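PDB 4M8R: hypothetical protein from Bacteroides caccae, which is of unknown function but probably consists of an Ig-like domain followed by a WD40-like beta-propeller domain. Local coordinates for residues 131-136 / 409-414; 257-262 / 280-285; 360-365 / 403-408. All coordinates share one frame; numbering follows the deposited sequence.

All three contacts lie in the WD40-like region, whose four-stranded antiparallel sheets fit the blades of a beta-propeller. Contact 1 brings together residues near the two ends of that region, and contacts 2 and 3 fall in that order between its segments. Contact 2 sets a loop against strand 282-288, two strands away from strand 262-264, which the loop enters, while contact 3 joins edge strands of two successive sheets. The centres of contacts 1 and 2 are about 28 Å apart. Those of contacts 2 and 3 are about 22 Å apart. Contacts 1 and 3 are about 19 Å apart between centres, 403-408 running straight into 409-414. Both touch the second subunit and so lie at that interface.

Contact 1 (131-136 / 409-414); sequences RAYAEE and TDLSDM
L411 and M414 pack against A132 and Y133 at a classic beta bulge, where both of the latter face L119 of the adjoining strand 118-123. The bulge belongs to a four-stranded antiparallel sheet that probably forms a propeller blade. Strand 419-422, from the end of the chain, pairs with 118-123 on the flank away from 128-133, consistent with the ring closure of beta-propellers, where strands from both ends share a blade. Residues 409-414 belong to the loop leading to that last strand.

The contact between the segments is apolar, with no hydrogen bond across it. Both methyls of L411 approach the base of the tyrosine: CD1 is 4.0 Å from Y133 CB and CD2 is 4.2 Å from the same Y133 CB, with CD1 oblique to the ring. Further along, the selenium of M414, a selenomethionine, touches the single methyl of A132, with M414 SE 4.0 Å from A132 CB. A bend at chi2 (-68°) brings the selenium there, with the terminal methyl close behind. M414 also reaches L119, which ties the loop to the strand beside the bulge.

Backbone atoms take part too. L411 CD2 lies 3.6 Å from A132 O, a plain van der Waals contact, while A132 and Y133 both bond to the backbone of L119. Toward the second subunit the polar groups take over: E135 forms a salt bridge with R375 of that chain, and E136 accepts a bond from its D410 N.

Inside the loop, M414 N donates a weak hydrogen bond of 2.9 Å to D413 OD1, bent to 149° at the hydrogen.

Contact 2 (257-262 / 280-285); sequences FGDYPG and GKWVPM
F257 and M285 make the buried half of this contact, where the loop entering strand 262-264 of the probable propeller domain meets strand 282-288. M285, a selenomethionine, brings its terminal methyl to the ring edge, near the ring plane: M285 CE is 3.7 Å from F257 CZ and 3.9 Å from F257 CE2. The two side chains cross at about a right angle. M285 has CG anti to the backbone N (chi1 159°), and bends at chi2 and chi3 turn CE to the ring, while M285 CG stays 4.1 Å from F257 CE2. L248 and A275 also touch F257, and F252 touches M285, so this half is hydrophobic core.

The other half is more exposed, D259, Y260 and W282 all being partly open to solvent, and its rings meet obliquely. The far corner of the W282 indole meets the edge of Y260, with W282 CH2 lying in the plane of the tyrosine ring and 3.8 Å from Y260 CE2. The planes are inclined at 55° and the six-membered rings' centroids are 5.9 Å apart. D259 brushes the same corner, its OD2 3.8 Å from W282 CH2, but its main polar partner is R153, which forms a salt bridge to OD1 and also bonds to F257 O. Y260 OH makes a weak hydrogen bond to V370 O. With an alanine here instead of Y260, a gap would probably open beside the W282 corner and V370 O would be left without that hydroxyl.

Between the loop's exit strand 262-264 and strand 282-288 runs strand 270-276, whose S274 and R276 touch W282; I304 and I305 of strand 303-310 touch W282 and Y260 respectively, and P261 rests on strand 153-156.

Contact 3 (360-365 / 403-408); sequences PFAQLS and KEWTDY
L364 sets a methyl over one face of the W405 indole, a CH-pi contact with CD1 of L364 4.0 Å from the centroid of the W405 six-membered ring and 29° off its normal, leucine and indole reaching toward each other from their two strands. With CG anti to the carbonyl carbon (chi1 -64°), an extended chi2 (167°) carries CD1 over the ring. The methyl is offset toward the rim, so its nearest atom is W405 CZ2, 3.5 Å from L364 CD1. The second branch reaches the five-membered ring, L364 CD2 standing 3.9 Å from W405 NE1. A362 adds its methyl obliquely to the same corner, A362 CB being 4.0 Å from W405 CZ2. At the solvent-exposed end, the long K403 side chain passes F361, with K403 NZ 4.2 Å from F361 CB.

Strand 355-364 is an edge strand of one four-stranded antiparallel sheet and 404-407 an edge strand of the next, consistent with successive propeller blades, whose outermost strands pack here through their side chains.

Further rings surround the indole. F386 meets W405 edge-to-face, and F398 and F343 lie inclined to it. F343 also pairs through its backbone with F361 and A362, while F386 touches L364. W400 takes the ammonium group of K403 in a cation-pi contact and meets F361 edge-to-face. Beyond the aromatic cluster, D407 bonds to S396 of the adjacent strand, and T406 and Y408 pack on T137 of the second subunit.

Contact 1 (131-136 / 409-414)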
loop_
_atom_site.group_PDB
_atom_site.type_symbol
_atom_site.label_atom_id
_atom_site.label_comp_id
_atom_site.label_asym_id
_atom_site.label_seq_id
_atom_site.Cartn_x
_atom_site.Cartn_y
_atom_site.Cartn_z
ATOM N N ARG A 131 1.165 18.404 -28.930
ATOM C CA ARG A 131 1.591 17.045 -28.607
ATOM C C ARG A 131 2.624 16.595 -29.623
ATOM O O ARG A 131 2.297 16.394 -30.785
ATOM C CB ARG A 131 0.415 16.079 -28.606
ATOM C CG ARG A 131 0.798 14.668 -28.180
ATOM C CD ARG A 131 -0.433 13.803 -28.020
ATOM N NE ARG A 131 -1.088 13.601 -29.307
ATOM C CZ ARG A 131 -2.396 13.419 -29.479
ATOM N NH1 ARG A 131 -3.231 13.420 -28.441
ATOM N NH2 ARG A 131 -2.873 13.243 -30.709
ATOM N N ALA A 132 3.869 16.446 -29.182
ATOM C CA ALA A 132 4.981 16.134 -30.080
ATOM C C ALA A 132 5.179 14.634 -30.248
ATOM O O ALA A 132 5.610 14.179 -31.305
ATOM C CB ALA A 132 6.266 16.769 -29.564
ATOM N N TYR A 133 4.887 13.873 -29.196
ATOM C CA TYR A 133 5.034 12.422 -29.238
ATOM C C TYR A 133 4.022 11.720 -28.343
ATOM O O TYR A 133 3.767 12.137 -27.211
ATOM C CB TYR A 133 6.455 12.009 -28.826
ATOM C CG TYR A 133 6.623 10.515 -28.658
ATOM C CD1 TYR A 133 6.942 9.705 -29.739
ATOM C CD2 TYR A 133 6.444 9.910 -27.416
ATOM C CE1 TYR A 133 7.086 8.335 -29.589
ATOM C CE2 TYR A 133 6.579 8.542 -27.258
ATOM C CZ TYR A 133 6.903 7.761 -28.346
ATOM O OH TYR A 133 7.043 6.407 -28.187
ATOM N N ALA A 134 3.453 10.647 -28.873
ATOM C CA ALA A 134 2.683 9.690 -28.089
ATOM C C ALA A 134 2.924 8.336 -28.726
ATOM O O ALA A 134 3.132 8.258 -29.935
ATOM C CB ALA A 134 1.206 10.042 -28.107
ATOM N N GLU A 135 2.915 7.270 -27.934
ATOM C CA GLU A 135 3.175 5.949 -28.493
ATOM C C GLU A 135 1.963 5.407 -29.250
ATOM O O GLU A 135 0.863 5.943 -29.143
ATOM C CB GLU A 135 3.684 4.972 -27.434
ATOM C CG GLU A 135 2.716 4.630 -26.325
ATOM C CD GLU A 135 3.370 3.741 -25.285
ATOM O OE1 GLU A 135 3.748 2.599 -25.643
ATOM O OE2 GLU A 135 3.504 4.184 -24.121
ATOM N N GLU A 136 2.190 4.339 -30.009
ATOM C CA GLU A 136 1.279 3.920 -31.081
ATOM C C GLU A 136 -0.187 3.756 -30.652
ATOM O O GLU A 136 -0.491 3.542 -29.474
ATOM C CB GLU A 136 1.795 2.635 -31.749
ATOM C CG GLU A 136 1.297 2.423 -33.174
ATOM C CD GLU A 136 2.412 2.068 -34.137
ATOM O OE1 GLU A 136 3.404 2.822 -34.182
ATOM O OE2 GLU A 136 2.296 1.048 -34.855
ATOM N N THR A 409 14.152 9.051 -33.001
ATOM C CA THR A 409 14.280 9.256 -34.445
ATOM C C THR A 409 13.072 9.953 -35.093
ATOM O O THR A 409 13.197 10.520 -36.177
ATOM C CB THR A 409 14.553 7.924 -35.174
ATOM O OG1 THR A 409 13.632 6.929 -34.716
ATOM C CG2 THR A 409 15.981 7.457 -34.910
ATOM N N ASP A 410 11.913 9.913 -34.439
ATOM C CA ASP A 410 10.726 10.622 -34.939
ATOM C C ASP A 410 10.781 12.128 -34.705
ATOM O O ASP A 410 10.000 12.875 -35.294
ATOM C CB ASP A 410 9.457 10.087 -34.265
ATOM C CG ASP A 410 9.114 8.677 -34.689
ATOM O OD1 ASP A 410 9.706 8.171 -35.671
ATOM O OD2 ASP A 410 8.234 8.075 -34.038
ATOM N N LEU A 411 11.694 12.568 -33.843
ATOM C CA LEU A 411 11.659 13.924 -33.295
ATOM C C LEU A 411 12.929 14.727 -33.617
ATOM O O LEU A 411 13.742 15.024 -32.732
ATOM C CB LEU A 411 11.425 13.845 -31.781
ATOM C CG LEU A 411 10.335 12.875 -31.313
ATOM C CD1 LEU A 411 10.259 12.888 -29.797
ATOM C CD2 LEU A 411 8.974 13.196 -31.917
ATOM N N SER A 412 13.081 15.069 -34.895
ATOM C CA SER A 412 14.176 15.926 -35.363
ATOM C C SER A 412 13.699 17.338 -35.733
ATOM O O SER A 412 14.463 18.299 -35.612
ATOM C CB SER A 412 14.872 15.285 -36.566
ATOM O OG SER A 412 15.454 14.043 -36.211
ATOM N N ASP A 413 12.450 17.463 -36.190
ATOM C CA ASP A 413 11.891 18.777 -36.547
ATOM C C ASP A 413 11.789 19.684 -35.313
ATOM O O ASP A 413 12.529 20.664 -35.210
ATOM C CB ASP A 413 10.541 18.652 -37.295
ATOM C CG ASP A 413 9.490 17.845 -36.529
ATOM O OD1 ASP A 413 9.852 17.005 -35.676
ATOM O OD2 ASP A 413 8.289 18.055 -36.790
HETATM N N MSE A 414 10.900 19.332 -34.381
HETATM C CA MSE A 414 10.782 19.983 -33.072
HETATM C C MSE A 414 11.037 21.477 -33.076
HETATM O O MSE A 414 12.115 21.923 -32.676
HETATM C CB MSE A 414 11.756 19.303 -32.095
HETATM C CG MSE A 414 11.590 17.782 -32.002
HETATM SE SE MSE A 414 9.875 17.261 -31.167
HETATM C CE MSE A 414 10.549 17.068 -29.332
#

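Contact 2 (257-262 / 280-285)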
loop_
_atom_site.group_PDB
_atom_site.type_symbol
_atom_site.label_atom_id
_atom_site.label_comp_id
_atom_site.label_asym_id
_atom_site.label_seq_id
_atom_site.Cartn_x
_atom_site.Cartn_y
_atom_site.Cartn_z
ATOM N N PHE A 257 14.830 34.821 -12.168
ATOM C CA PHE A 257 14.481 33.437 -11.842
ATOM C C PHE A 257 13.236 32.978 -12.588
ATOM O O PHE A 257 12.481 33.790 -13.127
ATOM C CB PHE A 257 14.201 33.309 -10.342
ATOM C CG PHE A 257 15.336 33.750 -9.465
ATOM C CD1 PHE A 257 15.579 35.101 -9.252
ATOM C CD2 PHE A 257 16.150 32.821 -8.838
ATOM C CE1 PHE A 257 16.620 35.514 -8.440
ATOM C CE2 PHE A 257 17.193 33.229 -8.022
ATOM C CZ PHE A 257 17.426 34.577 -7.821
ATOM N N GLY A 258 13.026 31.667 -12.603
ATOM C CA GLY A 258 11.774 31.088 -13.085
ATOM C C GLY A 258 11.747 30.626 -14.531
ATOM O O GLY A 258 10.724 30.123 -14.995
ATOM N N ASP A 259 12.854 30.784 -15.252
ATOM C CA ASP A 259 12.919 30.308 -16.632
ATOM C C ASP A 259 12.936 28.783 -16.679
ATOM O O ASP A 259 12.432 28.179 -17.627
ATOM C CB ASP A 259 14.136 30.890 -17.347
ATOM C CG ASP A 259 14.004 32.383 -17.584
ATOM O OD1 ASP A 259 12.920 32.814 -18.036
ATOM O OD2 ASP A 259 14.977 33.121 -17.312
ATOM N N TYR A 260 13.514 28.172 -15.648
ATOM C CA TYR A 260 13.529 26.725 -15.511
ATOM C C TYR A 260 13.057 26.309 -14.123
ATOM O O TYR A 260 13.276 27.025 -13.152
ATOM C CB TYR A 260 14.933 26.178 -15.777
ATOM C CG TYR A 260 15.401 26.439 -17.184
ATOM C CD1 TYR A 260 15.006 25.613 -18.234
ATOM C CD2 TYR A 260 16.221 27.530 -17.474
ATOM C CE1 TYR A 260 15.422 25.858 -19.531
ATOM C CE2 TYR A 260 16.643 27.779 -18.767
ATOM C CZ TYR A 260 16.242 26.943 -19.790
ATOM O OH TYR A 260 16.664 27.189 -21.071
ATOM N N PRO A 261 12.398 25.145 -14.029
ATOM C CA PRO A 261 11.963 24.678 -12.720
ATOM C C PRO A 261 13.129 24.343 -11.793
ATOM O O PRO A 261 14.153 23.813 -12.231
ATOM C CB PRO A 261 11.147 23.416 -13.033
ATOM C CG PRO A 261 11.466 23.047 -14.437
ATOM C CD PRO A 261 11.913 24.294 -15.128
ATOM N N GLY A 262 12.967 24.674 -10.518
ATOM C CA GLY A 262 13.898 24.231 -9.502
ATOM C C GLY A 262 13.702 22.751 -9.232
ATOM O O GLY A 262 12.700 22.157 -9.642
ATOM N N GLY A 280 23.565 38.232 -19.454
ATOM C CA GLY A 280 23.270 36.984 -20.172
ATOM C C GLY A 280 23.963 35.741 -19.630
ATOM O O GLY A 280 23.772 34.643 -20.157
ATOM N N LYS A 281 24.776 35.910 -18.589
ATOM C CA LYS A 281 25.416 34.787 -17.904
ATOM C C LYS A 281 24.473 34.206 -16.851
ATOM O O LYS A 281 23.510 34.857 -16.446
ATOM C CB LYS A 281 26.723 35.236 -17.250
ATOM C CG LYS A 281 27.815 35.608 -18.237
ATOM C CD LYS A 281 28.403 34.381 -18.919
ATOM C CE LYS A 281 29.668 34.732 -19.686
ATOM N NZ LYS A 281 30.359 33.516 -20.192
ATOM N N TRP A 282 24.764 32.983 -16.411
ATOM C CA TRP A 282 23.913 32.264 -15.460
ATOM C C TRP A 282 24.730 31.747 -14.274
ATOM O O TRP A 282 25.896 31.384 -14.427
ATOM C CB TRP A 282 23.227 31.074 -16.143
ATOM C CG TRP A 282 22.277 31.427 -17.265
ATOM C CD1 TRP A 282 22.600 31.955 -18.479
ATOM C CD2 TRP A 282 20.856 31.230 -17.282
ATOM N NE1 TRP A 282 21.471 32.117 -19.245
ATOM C CE2 TRP A 282 20.386 31.680 -18.534
ATOM C CE3 TRP A 282 19.934 30.725 -16.356
ATOM C CZ2 TRP A 282 19.036 31.643 -18.887
ATOM C CZ3 TRP A 282 18.591 30.688 -16.706
ATOM C CH2 TRP A 282 18.156 31.145 -17.963
ATOM N N VAL A 283 24.107 31.697 -13.100
ATOM C CA VAL A 283 24.746 31.136 -11.905
ATOM C C VAL A 283 23.839 30.101 -11.240
ATOM O O VAL A 283 22.615 30.222 -11.299
ATOM C CB VAL A 283 25.103 32.223 -10.867
ATOM C CG1 VAL A 283 26.139 33.183 -11.432
ATOM C CG2 VAL A 283 23.864 32.979 -10.402
ATOM N N PRO A 284 24.438 29.080 -10.605
ATOM C CA PRO A 284 23.655 28.170 -9.785
ATOM C C PRO A 284 23.343 28.797 -8.429
ATOM O O PRO A 284 24.206 29.454 -7.836
ATOM C CB PRO A 284 24.566 26.950 -9.636
ATOM C CG PRO A 284 25.946 27.466 -9.821
ATOM C CD PRO A 284 25.870 28.737 -10.610
HETATM N N MSE A 285 22.116 28.598 -7.956
HETATM C CA MSE A 285 21.655 29.176 -6.699
HETATM C C MSE A 285 20.941 28.103 -5.932
HETATM O O MSE A 285 20.023 27.468 -6.457
HETATM C CB MSE A 285 20.754 30.359 -7.056
HETATM C CG MSE A 285 19.786 30.794 -5.958
HETATM SE SE MSE A 285 20.525 32.305 -4.941
HETATM C CE MSE A 285 20.701 33.619 -6.395
#

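Contact 3 (360-365 / 403-408)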
loop_
_atom_site.group_PDB
_atom_site.type_symbol
_atom_site.label_atom_id
_atom_site.label_comp_id
_atom_site.label_asym_id
_atom_site.label_seq_id
_atom_site.Cartn_x
_atom_site.Cartn_y
_atom_site.Cartn_z
ATOM N N PRO A 360 31.691 15.807 -14.664
ATOM C CA PRO A 360 30.529 15.426 -15.469
ATOM C C PRO A 360 30.399 13.917 -15.639
ATOM O O PRO A 360 31.403 13.220 -15.707
ATOM C CB PRO A 360 30.792 16.090 -16.833
ATOM C CG PRO A 360 31.959 16.995 -16.651
ATOM C CD PRO A 360 32.712 16.508 -15.455
ATOM N N PHE A 361 29.164 13.425 -15.675
ATOM C CA PHE A 361 28.899 12.036 -16.056
ATOM C C PHE A 361 28.517 11.959 -17.537
ATOM O O PHE A 361 28.458 10.875 -18.112
ATOM C CB PHE A 361 27.809 11.410 -15.170
ATOM C CG PHE A 361 26.471 12.090 -15.267
ATOM C CD1 PHE A 361 25.580 11.758 -16.278
ATOM C CD2 PHE A 361 26.094 13.047 -14.337
ATOM C CE1 PHE A 361 24.345 12.379 -16.366
ATOM C CE2 PHE A 361 24.865 13.670 -14.420
ATOM C CZ PHE A 361 23.989 13.334 -15.435
ATOM N N ALA A 362 28.234 13.116 -18.135
ATOM C CA ALA A 362 27.945 13.220 -19.560
ATOM C C ALA A 362 28.302 14.618 -20.048
ATOM O O ALA A 362 28.065 15.606 -19.353
ATOM C CB ALA A 362 26.479 12.924 -19.830
ATOM N N GLN A 363 28.871 14.685 -21.247
ATOM C CA GLN A 363 29.366 15.929 -21.830
ATOM C C GLN A 363 29.072 15.879 -23.324
ATOM O O GLN A 363 29.368 14.882 -23.979
ATOM C CB GLN A 363 30.876 16.063 -21.569
ATOM C CG GLN A 363 31.648 17.027 -22.480
ATOM C CD GLN A 363 31.942 18.380 -21.845
ATOM O OE1 GLN A 363 32.531 18.453 -20.763
ATOM N NE2 GLN A 363 31.558 19.459 -22.529
ATOM N N LEU A 364 28.482 16.945 -23.855
ATOM C CA LEU A 364 28.183 17.020 -25.285
ATOM C C LEU A 364 28.735 18.302 -25.890
ATOM O O LEU A 364 28.128 19.364 -25.760
ATOM C CB LEU A 364 26.677 16.936 -25.506
ATOM C CG LEU A 364 26.071 15.600 -25.075
ATOM C CD1 LEU A 364 24.563 15.713 -25.021
ATOM C CD2 LEU A 364 26.494 14.477 -26.012
ATOM N N SER A 365 29.891 18.192 -26.543
ATOM C CA SER A 365 30.540 19.337 -27.183
ATOM C C SER A 365 29.776 19.778 -28.428
ATOM O O SER A 365 29.255 18.945 -29.168
ATOM C CB SER A 365 31.977 18.984 -27.570
ATOM O OG SER A 365 32.689 18.482 -26.455
ATOM N N LYS A 403 24.757 4.653 -18.942
ATOM C CA LYS A 403 25.539 5.847 -19.299
ATOM C C LYS A 403 25.527 6.149 -20.800
ATOM O O LYS A 403 26.485 6.714 -21.325
ATOM C CB LYS A 403 26.990 5.719 -18.822
ATOM C CG LYS A 403 27.157 5.394 -17.350
ATOM C CD LYS A 403 26.812 6.580 -16.469
ATOM C CE LYS A 403 27.063 6.236 -15.013
ATOM N NZ LYS A 403 26.831 7.408 -14.137
ATOM N N GLU A 404 24.443 5.788 -21.478
ATOM C CA GLU A 404 24.340 5.966 -22.924
ATOM C C GLU A 404 23.155 6.850 -23.306
ATOM O O GLU A 404 22.102 6.806 -22.665
ATOM C CB GLU A 404 24.210 4.606 -23.614
ATOM C CG GLU A 404 25.530 3.873 -23.787
ATOM C CD GLU A 404 25.347 2.444 -24.266
ATOM O OE1 GLU A 404 24.340 1.806 -23.894
ATOM O OE2 GLU A 404 26.219 1.958 -25.017
ATOM N N TRP A 405 23.345 7.651 -24.353
ATOM C CA TRP A 405 22.264 8.418 -24.950
ATOM C C TRP A 405 21.525 7.545 -25.951
ATOM O O TRP A 405 22.086 6.590 -26.493
ATOM C CB TRP A 405 22.800 9.646 -25.677
ATOM C CG TRP A 405 23.463 10.613 -24.787
ATOM C CD1 TRP A 405 24.791 10.684 -24.500
ATOM C CD2 TRP A 405 22.834 11.664 -24.052
ATOM N NE1 TRP A 405 25.032 11.717 -23.629
ATOM C CE2 TRP A 405 23.844 12.335 -23.338
ATOM C CE3 TRP A 405 21.511 12.104 -23.927
ATOM C CZ2 TRP A 405 23.576 13.425 -22.508
ATOM C CZ3 TRP A 405 21.242 13.186 -23.103
ATOM C CH2 TRP A 405 22.271 13.835 -22.404
ATOM N N THR A 406 20.259 7.877 -26.186
ATOM C CA THR A 406 19.458 7.214 -27.212
ATOM C C THR A 406 18.498 8.239 -27.813
ATOM O O THR A 406 17.613 8.759 -27.126
ATOM C CB THR A 406 18.665 6.027 -26.636
ATOM O OG1 THR A 406 19.403 5.426 -25.566
ATOM C CG2 THR A 406 18.402 4.993 -27.713
ATOM N N ASP A 407 18.689 8.533 -29.092
ATOM C CA ASP A 407 17.925 9.572 -29.770
ATOM C C ASP A 407 16.534 9.068 -30.159
ATOM O O ASP A 407 16.364 7.904 -30.528
ATOM C CB ASP A 407 18.663 10.043 -31.034
ATOM C CG ASP A 407 20.065 10.571 -30.749
ATOM O OD1 ASP A 407 20.316 11.111 -29.648
ATOM O OD2 ASP A 407 20.926 10.452 -31.643
ATOM N N TYR A 408 15.547 9.957 -30.072
ATOM C CA TYR A 408 14.229 9.725 -30.654
ATOM C C TYR A 408 14.300 10.056 -32.143
ATOM O O TYR A 408 14.494 11.216 -32.508
ATOM C CB TYR A 408 13.184 10.616 -29.980
ATOM C CG TYR A 408 12.887 10.256 -28.538
ATOM C CD1 TYR A 408 13.708 10.693 -27.505
ATOM C CD2 TYR A 408 11.776 9.486 -28.212
ATOM C CE1 TYR A 408 13.437 10.364 -26.187
ATOM C CE2 TYR A 408 11.494 9.153 -26.900
ATOM C CZ TYR A 408 12.325 9.591 -25.891
ATOM O OH TYR A 408 12.034 9.258 -24.592
#